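Local coordinates for protein probable LacI-family transcriptional regulator (Corynebacterium glutamicum ATCC 13032, PDB 3BIL) that probably binds cis-regulatory DNA as a transcription factor of the LacI family, at residues 147-152 / 301-306; 85-90 / 295-300; 72-75 / 80-83. All coordinates share one frame; numbering follows the deposited sequence.

Contact 1: residues 147-152 / 301-306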
loop_
_atom_site.group_PDB
_atom_site.type_symbol
_atom_site.label_atom_id
_atom_site.label_comp_id
_atom_site.label_asym_id
_atom_site.label_seq_id
_atom_site.Cartn_x
_atom_site.Cartn_y
_atom_site.Cartn_z
ATOM N N PRO A 147 4.991 20.835 19.734
ATOM C CA PRO A 147 5.816 19.601 19.735
ATOM C C PRO A 147 5.857 18.897 18.340
ATOM O O PRO A 147 4.829 18.363 17.883
ATOM C CB PRO A 147 5.147 18.710 20.794
ATOM C CG PRO A 147 4.240 19.612 21.585
ATOM C CD PRO A 147 3.864 20.754 20.688
ATOM N N VAL A 148 7.032 18.953 17.685
ATOM C CA VAL A 148 7.334 18.307 16.396
ATOM C C VAL A 148 8.328 17.160 16.583
ATOM O O VAL A 148 9.203 17.211 17.457
ATOM C CB VAL A 148 7.948 19.295 15.354
ATOM C CG1 VAL A 148 6.878 19.991 14.536
ATOM C CG2 VAL A 148 8.854 20.327 16.033
ATOM N N VAL A 149 8.164 16.125 15.761
ATOM C CA VAL A 149 9.069 14.978 15.679
ATOM C C VAL A 149 9.213 14.644 14.209
ATOM O O VAL A 149 8.222 14.555 13.485
ATOM C CB VAL A 149 8.505 13.730 16.402
ATOM C CG1 VAL A 149 9.468 12.571 16.275
ATOM C CG2 VAL A 149 8.249 14.010 17.876
ATOM N N LEU A 150 10.444 14.467 13.760
ATOM C CA LEU A 150 10.690 14.038 12.393
ATOM C C LEU A 150 11.010 12.536 12.373
ATOM O O LEU A 150 11.643 12.006 13.309
ATOM C CB LEU A 150 11.820 14.848 11.753
ATOM C CG LEU A 150 11.722 16.380 11.751
ATOM C CD1 LEU A 150 13.039 16.973 11.338
ATOM C CD2 LEU A 150 10.614 16.913 10.833
ATOM N N VAL A 151 10.534 11.852 11.326
ATOM C CA VAL A 151 10.735 10.408 11.177
ATOM C C VAL A 151 11.242 10.029 9.812
ATOM O O VAL A 151 10.861 10.653 8.797
ATOM C CB VAL A 151 9.437 9.582 11.408
ATOM C CG1 VAL A 151 9.323 9.198 12.819
ATOM C CG2 VAL A 151 8.194 10.341 10.954
ATOM N N ASP A 152 12.050 8.963 9.784
ATOM C CA ASP A 152 12.592 8.401 8.538
ATOM C C ASP A 152 13.629 9.303 7.820
ATOM O O ASP A 152 14.708 8.831 7.505
ATOM C CB ASP A 152 11.463 8.001 7.569
ATOM C CG ASP A 152 11.914 6.988 6.545
ATOM O OD1 ASP A 152 11.738 7.266 5.345
ATOM O OD2 ASP A 152 12.444 5.912 6.943
ATOM N N GLN A 301 6.646 3.351 17.159
ATOM C CA GLN A 301 6.658 3.254 18.635
ATOM C C GLN A 301 7.552 4.345 19.219
ATOM O O GLN A 301 7.073 5.240 19.915
ATOM C CB GLN A 301 7.164 1.883 19.098
ATOM C CG GLN A 301 6.161 0.988 19.834
ATOM C CD GLN A 301 5.550 -0.112 18.954
ATOM O OE1 GLN A 301 5.580 -1.302 19.300
ATOM N NE2 GLN A 301 4.977 0.290 17.816
ATOM N N ARG A 302 8.842 4.298 18.897
ATOM C CA ARG A 302 9.794 5.307 19.361
ATOM C C ARG A 302 9.362 6.731 19.067
ATOM O O ARG A 302 9.473 7.585 19.934
ATOM C CB ARG A 302 11.202 5.053 18.813
ATOM C CG ARG A 302 11.830 3.795 19.379
ATOM C CD ARG A 302 12.719 4.073 20.589
ATOM N NE ARG A 302 14.144 3.809 20.312
ATOM C CZ ARG A 302 14.680 2.592 20.135
ATOM N NH1 ARG A 302 13.919 1.496 20.166
ATOM N NH2 ARG A 302 15.980 2.469 19.894
ATOM N N ALA A 303 8.867 6.987 17.856
ATOM C CA ALA A 303 8.470 8.353 17.452
ATOM C C ALA A 303 7.300 8.923 18.244
ATOM O O ALA A 303 7.237 10.129 18.474
ATOM C CB ALA A 303 8.156 8.423 15.963
ATOM N N VAL A 304 6.362 8.067 18.632
ATOM C CA VAL A 304 5.237 8.543 19.405
ATOM C C VAL A 304 5.623 8.690 20.910
ATOM O O VAL A 304 5.207 9.649 21.556
ATOM C CB VAL A 304 3.924 7.738 19.075
ATOM C CG1 VAL A 304 4.005 6.314 19.590
ATOM C CG2 VAL A 304 2.682 8.456 19.596
ATOM N N SER A 305 6.458 7.781 21.434
ATOM C CA SER A 305 7.113 7.960 22.749
ATOM C C SER A 305 7.698 9.353 22.894
ATOM O O SER A 305 7.435 10.042 23.872
ATOM C CB SER A 305 8.228 6.943 22.957
ATOM O OG SER A 305 7.855 5.975 23.917
ATOM N N ILE A 306 8.468 9.761 21.888
ATOM C CA ILE A 306 9.152 11.056 21.861
ATOM C C ILE A 306 8.176 12.211 21.692
ATOM O O ILE A 306 8.466 13.333 22.099
ATOM C CB ILE A 306 10.238 11.109 20.739
ATOM C CG1 ILE A 306 11.309 10.024 20.951
ATOM C CG2 ILE A 306 10.891 12.486 20.655
ATOM C CD1 ILE A 306 12.374 9.957 19.862
#

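Contact 2: residues 85-90 / 295-300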
loop_
_atom_site.group_PDB
_atom_site.type_symbol
_atom_site.label_atom_id
_atom_site.label_comp_id
_atom_site.label_asym_id
_atom_site.label_seq_id
_atom_site.Cartn_x
_atom_site.Cartn_y
_atom_site.Cartn_z
ATOM N N VAL A 85 2.121 4.819 9.310
ATOM C CA VAL A 85 0.997 5.572 9.876
ATOM C C VAL A 85 -0.014 4.655 10.554
ATOM O O VAL A 85 -0.576 5.019 11.570
ATOM C CB VAL A 85 0.318 6.564 8.884
ATOM C CG1 VAL A 85 1.354 7.501 8.273
ATOM C CG2 VAL A 85 -0.479 5.831 7.801
ATOM N N THR A 86 -0.228 3.461 10.021
ATOM C CA THR A 86 -1.059 2.503 10.704
ATOM C C THR A 86 -0.467 2.283 12.105
ATOM O O THR A 86 -1.186 2.354 13.090
ATOM C CB THR A 86 -1.113 1.172 9.942
ATOM O OG1 THR A 86 -1.535 1.413 8.604
ATOM C CG2 THR A 86 -2.069 0.187 10.589
ATOM N N GLU A 87 0.838 2.038 12.199
ATOM C CA GLU A 87 1.471 1.832 13.516
ATOM C C GLU A 87 1.615 3.044 14.428
ATOM O O GLU A 87 1.637 2.891 15.647
ATOM C CB GLU A 87 2.805 1.080 13.419
ATOM C CG GLU A 87 2.714 -0.354 13.987
ATOM C CD GLU A 87 1.986 -1.363 13.053
ATOM O OE1 GLU A 87 2.661 -2.291 12.537
ATOM O OE2 GLU A 87 0.748 -1.235 12.840
ATOM N N ILE A 88 1.735 4.230 13.841
ATOM C CA ILE A 88 1.769 5.474 14.601
ATOM C C ILE A 88 0.380 5.737 15.154
ATOM O O ILE A 88 0.245 6.259 16.252
ATOM C CB ILE A 88 2.172 6.681 13.727
ATOM C CG1 ILE A 88 3.673 6.699 13.480
ATOM C CG2 ILE A 88 1.785 7.989 14.394
ATOM C CD1 ILE A 88 4.090 7.637 12.366
ATOM N N GLN A 89 -0.655 5.379 14.390
ATOM C CA GLN A 89 -2.024 5.600 14.838
ATOM C C GLN A 89 -2.394 4.671 15.990
ATOM O O GLN A 89 -3.064 5.099 16.937
ATOM C CB GLN A 89 -3.031 5.423 13.716
ATOM C CG GLN A 89 -4.432 5.533 14.227
ATOM C CD GLN A 89 -5.474 5.485 13.155
ATOM O OE1 GLN A 89 -5.551 6.368 12.304
ATOM N NE2 GLN A 89 -6.318 4.458 13.208
ATOM N N SER A 90 -1.960 3.413 15.892
ATOM C CA SER A 90 -2.280 2.387 16.867
ATOM C C SER A 90 -1.601 2.655 18.235
ATOM O O SER A 90 -2.259 2.586 19.295
ATOM C CB SER A 90 -1.918 1.023 16.292
ATOM O OG SER A 90 -1.457 0.138 17.282
ATOM N N ASN A 295 12.148 -2.101 10.147
ATOM C CA ASN A 295 11.439 -2.214 11.391
ATOM C C ASN A 295 10.542 -1.008 11.683
ATOM O O ASN A 295 10.703 -0.338 12.705
ATOM C CB ASN A 295 12.436 -2.469 12.529
ATOM C CG ASN A 295 11.886 -3.421 13.549
ATOM O OD1 ASN A 295 11.057 -3.046 14.394
ATOM N ND2 ASN A 295 12.294 -4.691 13.441
ATOM N N VAL A 296 9.581 -0.777 10.789
ATOM C CA VAL A 296 8.674 0.375 10.835
ATOM C C VAL A 296 7.973 0.495 12.157
ATOM O O VAL A 296 7.736 1.611 12.615
ATOM C CB VAL A 296 7.521 0.285 9.809
ATOM C CG1 VAL A 296 7.330 1.611 9.149
ATOM C CG2 VAL A 296 7.782 -0.777 8.797
ATOM N N GLU A 297 7.610 -0.653 12.736
ATOM C CA GLU A 297 6.831 -0.708 13.991
ATOM C C GLU A 297 7.561 -0.012 15.154
ATOM O O GLU A 297 6.977 0.787 15.892
ATOM C CB GLU A 297 6.438 -2.166 14.335
ATOM C CG GLU A 297 5.456 -2.324 15.528
ATOM C CD GLU A 297 4.676 -3.679 15.571
ATOM O OE1 GLU A 297 3.931 -3.904 16.567
ATOM O OE2 GLU A 297 4.803 -4.512 14.631
ATOM N N GLN A 298 8.854 -0.290 15.271
ATOM C CA GLN A 298 9.685 0.251 16.320
ATOM C C GLN A 298 9.947 1.747 16.128
ATOM O O GLN A 298 10.041 2.476 17.096
ATOM C CB GLN A 298 10.993 -0.512 16.319
ATOM C CG GLN A 298 11.751 -0.537 17.620
ATOM C CD GLN A 298 13.031 -1.327 17.467
ATOM O OE1 GLN A 298 14.095 -0.927 17.960
ATOM N NE2 GLN A 298 12.947 -2.453 16.733
ATOM N N LEU A 299 10.075 2.192 14.875
ATOM C CA LEU A 299 10.294 3.598 14.584
ATOM C C LEU A 299 9.095 4.436 14.947
ATOM O O LEU A 299 9.249 5.516 15.522
ATOM C CB LEU A 299 10.597 3.796 13.114
ATOM C CG LEU A 299 12.098 3.756 12.929
ATOM C CD1 LEU A 299 12.493 3.146 11.568
ATOM C CD2 LEU A 299 12.624 5.168 13.139
ATOM N N ALA A 300 7.914 3.933 14.581
ATOM C CA ALA A 300 6.633 4.505 14.958
ATOM C C ALA A 300 6.379 4.488 16.494
ATOM O O ALA A 300 5.937 5.505 17.047
ATOM C CB ALA A 300 5.510 3.799 14.213
#

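Contact 3: residues 72-75 / 80-83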
loop_
_atom_site.group_PDB
_atom_site.type_symbol
_atom_site.label_atom_id
_atom_site.label_comp_id
_atom_site.label_asym_id
_atom_site.label_seq_id
_atom_site.Cartn_x
_atom_site.Cartn_y
_atom_site.Cartn_z
ATOM N N ILE A 72 2.176 13.699 8.970
ATOM C CA ILE A 72 2.417 14.071 7.585
ATOM C C ILE A 72 3.431 13.133 6.957
ATOM O O ILE A 72 4.496 12.899 7.519
ATOM C CB ILE A 72 2.981 15.480 7.471
ATOM C CG1 ILE A 72 2.042 16.477 8.144
ATOM C CG2 ILE A 72 3.202 15.838 5.999
ATOM C CD1 ILE A 72 2.696 17.816 8.466
ATOM N N VAL A 73 3.100 12.630 5.773
ATOM C CA VAL A 73 3.883 11.589 5.128
ATOM C C VAL A 73 3.963 11.876 3.624
ATOM O O VAL A 73 3.049 12.518 3.078
ATOM C CB VAL A 73 3.259 10.249 5.475
ATOM C CG1 VAL A 73 2.315 9.746 4.376
ATOM C CG2 VAL A 73 4.335 9.271 5.829
ATOM N N PRO A 74 5.075 11.506 2.955
ATOM C CA PRO A 74 5.194 11.898 1.545
ATOM C C PRO A 74 4.307 11.126 0.581
ATOM O O PRO A 74 4.075 11.555 -0.554
ATOM C CB PRO A 74 6.647 11.585 1.230
ATOM C CG PRO A 74 6.998 10.516 2.128
ATOM C CD PRO A 74 6.292 10.825 3.410
ATOM N N SER A 75 3.824 9.979 1.013
ATOM C CA SER A 75 3.108 9.100 0.098
ATOM C C SER A 75 2.340 8.086 0.931
ATOM O O SER A 75 2.753 7.757 2.050
ATOM C CB SER A 75 4.116 8.390 -0.822
ATOM O OG SER A 75 3.582 7.219 -1.408
ATOM N N TYR A 80 5.365 1.283 2.797
ATOM C CA TYR A 80 6.145 1.563 3.993
ATOM C C TYR A 80 5.582 2.723 4.808
ATOM O O TYR A 80 5.448 2.636 6.023
ATOM C CB TYR A 80 7.573 1.859 3.610
ATOM C CG TYR A 80 8.422 2.374 4.745
ATOM C CD1 TYR A 80 9.085 1.497 5.610
ATOM C CD2 TYR A 80 8.580 3.744 4.936
ATOM C CE1 TYR A 80 9.875 1.966 6.618
ATOM C CE2 TYR A 80 9.358 4.224 5.954
ATOM C CZ TYR A 80 10.008 3.329 6.786
ATOM O OH TYR A 80 10.798 3.844 7.774
ATOM N N PHE A 81 5.271 3.816 4.133
ATOM C CA PHE A 81 4.704 4.943 4.785
ATOM C C PHE A 81 3.244 4.705 5.232
ATOM O O PHE A 81 2.768 5.375 6.159
ATOM C CB PHE A 81 4.807 6.149 3.859
ATOM C CG PHE A 81 6.194 6.694 3.727
ATOM C CD1 PHE A 81 6.919 7.083 4.854
ATOM C CD2 PHE A 81 6.776 6.841 2.478
ATOM C CE1 PHE A 81 8.225 7.607 4.730
ATOM C CE2 PHE A 81 8.066 7.376 2.335
ATOM C CZ PHE A 81 8.809 7.751 3.458
ATOM N N ALA A 82 2.530 3.779 4.577
ATOM C CA ALA A 82 1.179 3.423 5.035
ATOM C C ALA A 82 1.290 2.502 6.268
ATOM O O ALA A 82 0.492 2.589 7.215
ATOM C CB ALA A 82 0.373 2.779 3.919
ATOM N N ALA A 83 2.303 1.636 6.270
ATOM C CA ALA A 83 2.614 0.840 7.464
ATOM C C ALA A 83 2.978 1.741 8.637
ATOM O O ALA A 83 2.460 1.579 9.712
ATOM C CB ALA A 83 3.727 -0.182 7.178
#

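Contact 1: residues 147-152 / 301-306
Val149 and Val151 carry the strand side of this packing, and Ala303 and Ile306 answer from the helix. The tightest approach is Val151 CG1 against Ala303 CB, 3.4 Å, a methyl meeting a methyl. Both methyls of Val149 lie near Ala303 O, and one of them also meets Ile306. With Val149 CG1 anti to the backbone N (chi1 179°), that methyl lies 4.0 Å from Ala303 O, while Val149 CG2, anti to the carbonyl carbon, reaches Ile306 CG2 at 4.1 Å. The Val149 and Ile306 side chains meet at about a right angle, so one methyl of each makes the touch rather than the lengths of both. Ile306 offers its short branch, CG2, to the strand.

The backbones explain why such small groups suffice. Strand 148-151 and helix segment 301-306 run nearly antiparallel, at 165°, with axes 8.8 Å apart at closest approach. The CA atoms of Val149 and Ala303 are 6.9 Å apart, a spacing that the single methyl of Ala303 helps to make possible. Both valines direct their side chains at the helix, whereas Leu150 between them points away from it and packs on Pro130 and Leu155. The interaction across the segments is apolar: it buries 163 Å² in all, and three of the four residues are buried in the protein.

The strand is an inner one, parallel to both its neighbours, 126-128 and 163-167. Its backbone hydrogen-bonds to Ile126 and Cys128 on one flank and to Pro162 and Ala164 on the other. Ile127 of strand 126-128 touches Val149, Val151 and Val304, and Thr91 of helix 79-94 meets Val304 and Gln301. Helix 296-308 thus covers this sheet face beside helix 79-94, the layered packing of a Rossmann-like alpha/beta subdomain.

Contact 2: residues 85-90 / 295-300
Helix segments 85-90 and 296-300 approach closely where the backbones of Ile88 and Ala300 come nearest: their CA atoms are 5.0 Å apart. The short axes come within 8.6 Å and cross at -43°, their N-to-C directions pointing broadly the same way. Ala300 lets the backbones come this near. Its CB sits 3.5 Å from Ile88 CG1 and also meets Glu87 CB at 3.9 Å, so one methyl rests against two successive residues of the facing helix. Ile88 brings CG1 to it by holding that branch anti to its carbonyl carbon (chi1 -78°).

Toward the solvent the contact turns acidic. The aliphatic part of Glu87, bent at chi2, lies against that of Glu297, with the two CG atoms 3.7 Å apart. Glu297 instead is extended beyond CG. The carboxylates are turned 62° from one another, and Glu87 OE1 comes within 3.7 Å of Glu297 OE2. Two like charges this close could raise the proton affinity of one or both, although the exposure of Glu297 should let water screen them.

Asn295 occupies the N-cap position of helix 296-308, and its OD1 accepts a weak bond from Gln298 NE2. On the inner side Leu299 reaches Ala164 and Ser166 of strand 163-167 and Ile323 of strand 322-328. Helix 79-94 also meets the second subunit, where Gln89 NE2 bonds to Asn103 O of that subunit, and Val85 and Thr86 pack on Leu76 and Ile77 of the same neighbouring chain. The helix pair therefore has the sheet beneath it and the dimer partner beside helix 79-94.

Contact 3: residues 72-75 / 80-83
Ser75, which touches Phe81 across this contact, uses its hydroxyl OG to accept a hydrogen bond from the backbone N of Asn78. Asn78 in turn receives the N-H of Tyr80 on its own OD1, bonds consistent with an ordered turn between strand 69-73 and helix 79-94. The touch itself is plain packing by the backbone, with Ser75 O lying 3.2 Å from Phe81 CB.

Phe81 carries most of the packing, with 92 Å² of the residue covered by residues 72-75. Pro74 covers one face: Pro74 CG stands 3.6 Å from the Phe81 ring centroid and 24° off its normal, a CH-pi contact, displaced toward the rim so that the nearest ring atom is CE2, 3.3 Å from Pro74 CG. Tyr80 CD2 lies over the opposite face, 3.7 Å above the plane, so the ring is held between a proline methylene and the neighbouring tyrosine. Val73 comes in obliquely with one methyl, CG2, which is 3.5 Å from Phe81 CD1. Phe81 holds CG anti to its carbonyl carbon (chi1 -73°), which sets the ring against Pro74.

Strand 69-73, helix 79-94 and strand 99-103 form a beta-alpha-beta unit, and this contact sits at its first turn. The strand continues into the sheet through backbone bonds from Ile72 to Ile127 and Val129 and from Val73 to Thr102 and Ser104.

Chemically, the work is divided: the hydrogen bonds run through Ser75 and Asn78 in the turn, while the aromatic ring, which Asp152 also touches, is probably placed mainly by shape and CH-pi contact.

All three contacts lie in the subdomain built around strands 69-73, 126-128, 148-151 and 163-167. Contact 3 closes within a few residues at the first beta-alpha turn; the other two are long-range, with 148 and 204 residues between their segments, and cross each other in sequence, bringing helix 296-308 back onto the early strands and helix. Contact 2 lies about 10 Å, centre to centre, from each of the others, sharing helix 296-308 with contact 1 and helix 79-94 with contact 3. Contacts 1 and 3, about 14 Å apart, reach the same sheet and meet where Asp152 OD2 and Tyr80 OH form a weak hydrogen bond. Late and early segments thereby make one folded unit, with contacts 2 and 3 also bordering the second subunit.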